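Local coordinates for spot 14 protein (Mus musculus, PDB 3ONT), which modulates fatty acid synthesis and lipogenesis, notably in the lactating mammary gland, and forms homodimers as well as heterodimers with MID1IP1, at the interface of chains A and B. Sequence-based numbering; all coordinates share one arbitrary frame. Chains: chain A/B, Spot 14 protein.

Contact 1: the interface of chains A and B. Residues chain A 74, 76-78, 127; chain B 11, 13-14.
The N-terminal stretch of chain B, in which B:Asn13 makes a helical-like kink between the extended residues B:Pro11 and B:Cys14, lies against a chain A turn in which A:Leu76 takes a positive phi of 71°. Its backbone is read by a side chain: A:His127 points the ring nitrogen NE2 at the main-chain carbonyl O of B:Asn13 and donates a hydrogen bond of 2.5 Å. The donor is tilted from the carbonyl plane and the oxygen from the imidazole plane, so the bond is not straight. The ring reaches across because its CG stands anti to the backbone N (chi1 -173°). One ring face is covered by A:Pro78, whose CG sits 3.7 Å above the ring plane over its centre; this packing within chain A probably limits rotation of the imidazole. The carboxamide of B:Asn13 and the imidazole of A:His127 cross at about a right angle, their planes 73° apart.

Beside the polar contact runs an apolar one. A:Leu77 meets the B:Asn13 side chain at roughly a right angle, and its CD1 branch does most of the touching, 3.5 Å from B:Asn13 CB and 3.8 Å from B:Pro11 CB. One methyl thus bridges the two chain B residues. At the start of the turn, just after helix 58-73, the backbone carbonyl O of A:His74 lies 3.3 Å from B:Cys14 CB, while CG of B:Pro11 approaches the same oxygen at 3.7 Å. These are van der Waals contacts, made by the backbone carbonyl of A:His74.

The site is a junction of loops at the middle of the homodimer: the segment leading into chain B helix 15-32 rests on the turn that follows chain A helix 58-73, beside the long helix 115-147 that supplies A:His127.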
loop_
_atom_site.group_PDB
_atom_site.type_symbol
_atom_site.label_atom_id
_atom_site.label_comp_id
_atom_site.label_asym_id
_atom_site.label_seq_id
_atom_site.Cartn_x
_atom_site.Cartn_y
_atom_site.Cartn_z
ATOM N N HIS A 74 7.234 -1.999 -10.282
ATOM C CA HIS A 74 7.115 -0.667 -10.866
ATOM C C HIS A 74 6.826 0.386 -9.797
ATOM O O HIS A 74 6.418 1.502 -10.120
ATOM C CB HIS A 74 6.051 -0.641 -11.968
ATOM C CG HIS A 74 6.532 -1.191 -13.274
ATOM N ND1 HIS A 74 6.594 -2.546 -13.535
ATOM C CD2 HIS A 74 6.987 -0.572 -14.389
ATOM C CE1 HIS A 74 7.064 -2.736 -14.754
ATOM N NE2 HIS A 74 7.310 -1.555 -15.294
ATOM N N LEU A 76 4.426 0.387 -7.900
ATOM C CA LEU A 76 2.952 0.550 -7.898
ATOM C C LEU A 76 2.474 1.863 -8.565
ATOM O O LEU A 76 2.216 2.872 -7.891
ATOM C CB LEU A 76 2.328 0.337 -6.481
ATOM C CG LEU A 76 2.696 -0.849 -5.558
ATOM C CD1 LEU A 76 1.972 -0.806 -4.244
ATOM C CD2 LEU A 76 2.438 -2.177 -6.214
ATOM N N LEU A 77 2.357 1.838 -9.897
ATOM C CA LEU A 77 1.820 2.979 -10.659
ATOM C C LEU A 77 0.380 2.712 -11.133
ATOM O O LEU A 77 0.136 1.748 -11.866
ATOM C CB LEU A 77 2.738 3.348 -11.839
ATOM C CG LEU A 77 2.560 4.754 -12.441
ATOM C CD1 LEU A 77 3.899 5.485 -12.564
ATOM C CD2 LEU A 77 1.815 4.716 -13.790
ATOM N N PRO A 78 -0.580 3.559 -10.693
ATOM C CA PRO A 78 -1.995 3.453 -11.093
ATOM C C PRO A 78 -2.227 3.484 -12.613
ATOM O O PRO A 78 -1.644 4.313 -13.317
ATOM C CB PRO A 78 -2.638 4.672 -10.421
ATOM C CG PRO A 78 -1.802 4.904 -9.218
ATOM C CD PRO A 78 -0.391 4.560 -9.624
ATOM N N HIS A 127 -2.128 5.251 -2.786
ATOM C CA HIS A 127 -1.549 6.250 -3.672
ATOM C C HIS A 127 -2.392 7.513 -3.605
ATOM O O HIS A 127 -1.854 8.616 -3.532
ATOM C CB HIS A 127 -1.458 5.703 -5.120
ATOM C CG HIS A 127 -0.730 6.601 -6.079
ATOM N ND1 HIS A 127 -1.303 7.731 -6.631
ATOM C CD2 HIS A 127 0.522 6.530 -6.594
ATOM C CE1 HIS A 127 -0.435 8.320 -7.438
ATOM N NE2 HIS A 127 0.680 7.611 -7.434
ATOM N N PRO B 11 9.628 5.381 -11.388
ATOM C CA PRO B 11 8.820 6.455 -12.028
ATOM C C PRO B 11 8.265 7.511 -11.055
ATOM O O PRO B 11 8.082 7.216 -9.868
ATOM C CB PRO B 11 7.673 5.689 -12.712
ATOM C CG PRO B 11 7.660 4.326 -12.071
ATOM C CD PRO B 11 9.072 4.039 -11.662
ATOM N N ASN B 13 5.289 8.875 -10.802
ATOM C CA ASN B 13 3.892 8.710 -10.411
ATOM C C ASN B 13 3.626 7.466 -9.553
ATOM O O ASN B 13 2.485 7.225 -9.173
ATOM C CB ASN B 13 2.983 8.726 -11.666
ATOM C CG ASN B 13 1.494 8.931 -11.335
ATOM O OD1 ASN B 13 0.622 8.191 -11.820
ATOM N ND2 ASN B 13 1.203 9.941 -10.511
ATOM N N CYS B 14 4.663 6.683 -9.243
ATOM C CA CYS B 14 4.465 5.436 -8.484
ATOM C C CYS B 14 4.320 5.659 -6.975
ATOM O O CYS B 14 4.808 6.663 -6.437
ATOM C CB CYS B 14 5.553 4.398 -8.779
ATOM S SG CYS B 14 7.126 4.521 -7.869
#

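Contact 2: the interface of chains A and B. Residues chain A 61, 64-65, 68, 112, 115; chain B 132-133.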
loop_
_atom_site.group_PDB
_atom_site.type_symbol
_atom_site.label_atom_id
_atom_site.label_comp_id
_atom_site.label_asym_id
_atom_site.label_seq_id
_atom_site.Cartn_x
_atom_site.Cartn_y
_atom_site.Cartn_z
ATOM N N TYR A 61 -2.911 -19.132 -11.722
ATOM C CA TYR A 61 -2.461 -18.604 -10.470
ATOM C C TYR A 61 -1.037 -18.069 -10.580
ATOM O O TYR A 61 -0.736 -16.939 -10.166
ATOM C CB TYR A 61 -2.526 -19.700 -9.427
ATOM C CG TYR A 61 -2.381 -19.177 -8.043
ATOM C CD1 TYR A 61 -3.388 -18.411 -7.466
ATOM C CD2 TYR A 61 -1.233 -19.430 -7.305
ATOM C CE1 TYR A 61 -3.257 -17.917 -6.189
ATOM C CE2 TYR A 61 -1.089 -18.929 -6.016
ATOM C CZ TYR A 61 -2.101 -18.178 -5.474
ATOM O OH TYR A 61 -1.965 -17.688 -4.209
HETATM N N MSE A 64 -1.135 -14.846 -12.205
HETATM C CA MSE A 64 -1.553 -13.772 -11.319
HETATM C C MSE A 64 -0.375 -13.308 -10.464
HETATM O O MSE A 64 -0.129 -12.107 -10.331
HETATM C CB MSE A 64 -2.720 -14.220 -10.443
HETATM C CG MSE A 64 -3.302 -13.093 -9.609
HETATM SE SE MSE A 64 -4.581 -13.657 -8.214
HETATM C CE MSE A 64 -3.302 -14.581 -7.045
ATOM N N LEU A 65 0.339 -14.273 -9.885
ATOM C CA LEU A 65 1.508 -13.994 -9.080
ATOM C C LEU A 65 2.480 -13.110 -9.858
ATOM O O LEU A 65 2.937 -12.088 -9.341
ATOM C CB LEU A 65 2.176 -15.296 -8.663
ATOM C CG LEU A 65 1.440 -16.171 -7.647
ATOM C CD1 LEU A 65 2.207 -17.456 -7.439
ATOM C CD2 LEU A 65 1.267 -15.446 -6.333
ATOM N N ILE A 68 0.990 -9.446 -10.341
ATOM C CA ILE A 68 1.113 -8.626 -9.159
ATOM C C ILE A 68 2.574 -8.216 -8.972
ATOM O O ILE A 68 2.874 -7.064 -8.669
ATOM C CB ILE A 68 0.598 -9.384 -7.946
ATOM C CG1 ILE A 68 -0.923 -9.524 -8.050
ATOM C CG2 ILE A 68 1.046 -8.705 -6.656
ATOM C CD1 ILE A 68 -1.534 -10.305 -6.941
ATOM N N GLU A 112 -9.139 -16.411 -3.603
ATOM C CA GLU A 112 -7.736 -16.413 -4.006
ATOM C C GLU A 112 -7.473 -15.652 -5.326
ATOM O O GLU A 112 -6.455 -14.981 -5.457
ATOM C CB GLU A 112 -7.232 -17.856 -4.088
ATOM C CG GLU A 112 -5.716 -18.036 -4.006
ATOM C CD GLU A 112 -5.117 -17.775 -2.613
ATOM O OE1 GLU A 112 -5.821 -17.952 -1.595
ATOM O OE2 GLU A 112 -3.927 -17.409 -2.549
ATOM N N LEU A 115 -7.710 -11.697 -5.382
ATOM C CA LEU A 115 -6.580 -11.052 -4.724
ATOM C C LEU A 115 -5.893 -9.987 -5.563
ATOM O O LEU A 115 -5.486 -8.962 -5.024
ATOM C CB LEU A 115 -5.574 -12.073 -4.188
ATOM C CG LEU A 115 -5.947 -12.773 -2.869
ATOM C CD1 LEU A 115 -4.726 -13.395 -2.231
ATOM C CD2 LEU A 115 -6.574 -11.827 -1.875
ATOM N N HIS B 132 0.874 -13.470 2.250
ATOM C CA HIS B 132 0.170 -14.670 1.841
ATOM C C HIS B 132 0.736 -15.168 0.490
ATOM O O HIS B 132 1.171 -16.316 0.389
ATOM C CB HIS B 132 -1.329 -14.367 1.754
ATOM C CG HIS B 132 -2.152 -15.514 1.275
ATOM N ND1 HIS B 132 -2.307 -16.675 2.003
ATOM C CD2 HIS B 132 -2.872 -15.679 0.142
ATOM C CE1 HIS B 132 -3.083 -17.512 1.337
ATOM N NE2 HIS B 132 -3.440 -16.932 0.204
ATOM N N LEU B 133 0.778 -14.282 -0.509
ATOM C CA LEU B 133 1.200 -14.646 -1.845
ATOM C C LEU B 133 2.680 -15.063 -1.946
ATOM O O LEU B 133 3.030 -15.925 -2.769
ATOM C CB LEU B 133 0.888 -13.525 -2.826
ATOM C CG LEU B 133 -0.597 -13.249 -3.082
ATOM C CD1 LEU B 133 -0.736 -12.162 -4.128
ATOM C CD2 LEU B 133 -1.382 -14.491 -3.492
#
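B:His132 and A:Glu112 reach toward each other from opposite directions, imidazole against carboxylate, with the two planes 54° apart. The ring nitrogen NE2 addresses both oxygens as a forked donor, 2.8 Å to OE2 and 3.2 Å to OE1 of A:Glu112, each taken on its syn lone pair. The longer branch is the straighter, 161° at the hydrogen, and the shorter is more bent. The carboxylate carbon lies in plane at the edge of the imidazole. The ring extends toward chain A with its CG anti to the backbone N (chi1 177°), and the glutamate chain bends at its second torsion to meet it.

Behind this pair, A:Tyr61 sets the carboxylate from within chain A: its phenol OH donates to OE2 of A:Glu112 over 2.6 Å, arriving on the anti side and slightly out of plane. OE2 thus accepts from both the tyrosine and the histidine, one from each chain, and the nearby carboxylate would be expected to favour a positively charged imidazole. A glutamine at A:Glu112 would probably weaken this junction, since its amide nitrogen could not accept from B:His132 and the negative charge facing the imidazole would be gone.

Next to the polar pair, B:Leu133 inserts its two methyls among chain A side chains. CD1 meets the terminal CD1 of A:Ile68 at 3.5 Å, the two side chains crossing at about a right angle. CD2 turns to A:Leu115, whose CD1 lies 3.7 Å away as the leucines slide past each other in opposite directions; the same A:Leu115 methyl also approaches CD2 of B:His132. CE of the selenomethionine A:Met64 and CD2 of A:Leu65 close round B:Leu133 CD2 more loosely, both at 4.0 Å.

Within the helical bundle, B:Leu133 and B:His132 project from chain B helix 115-147 toward chain A helix 58-73, the short helix 110-113 and the start of helix 115-147.

The C-alpha centres of contact 1 and contact 2 lie about 19 Å apart along the same dimer interface. The long helix 115-147 serves both at different levels: chain A's copy gives A:His127 to contact 1 and its first turn to contact 2, where chain B's copy also enters. Chain A helix 58-73 lines contact 2, and the turn that follows it takes part in contact 1. Because the dimer is two-fold symmetric, each contact has a twin with the chains exchanged, so loop docking near the centre and helix packing farther out together join the homodimer.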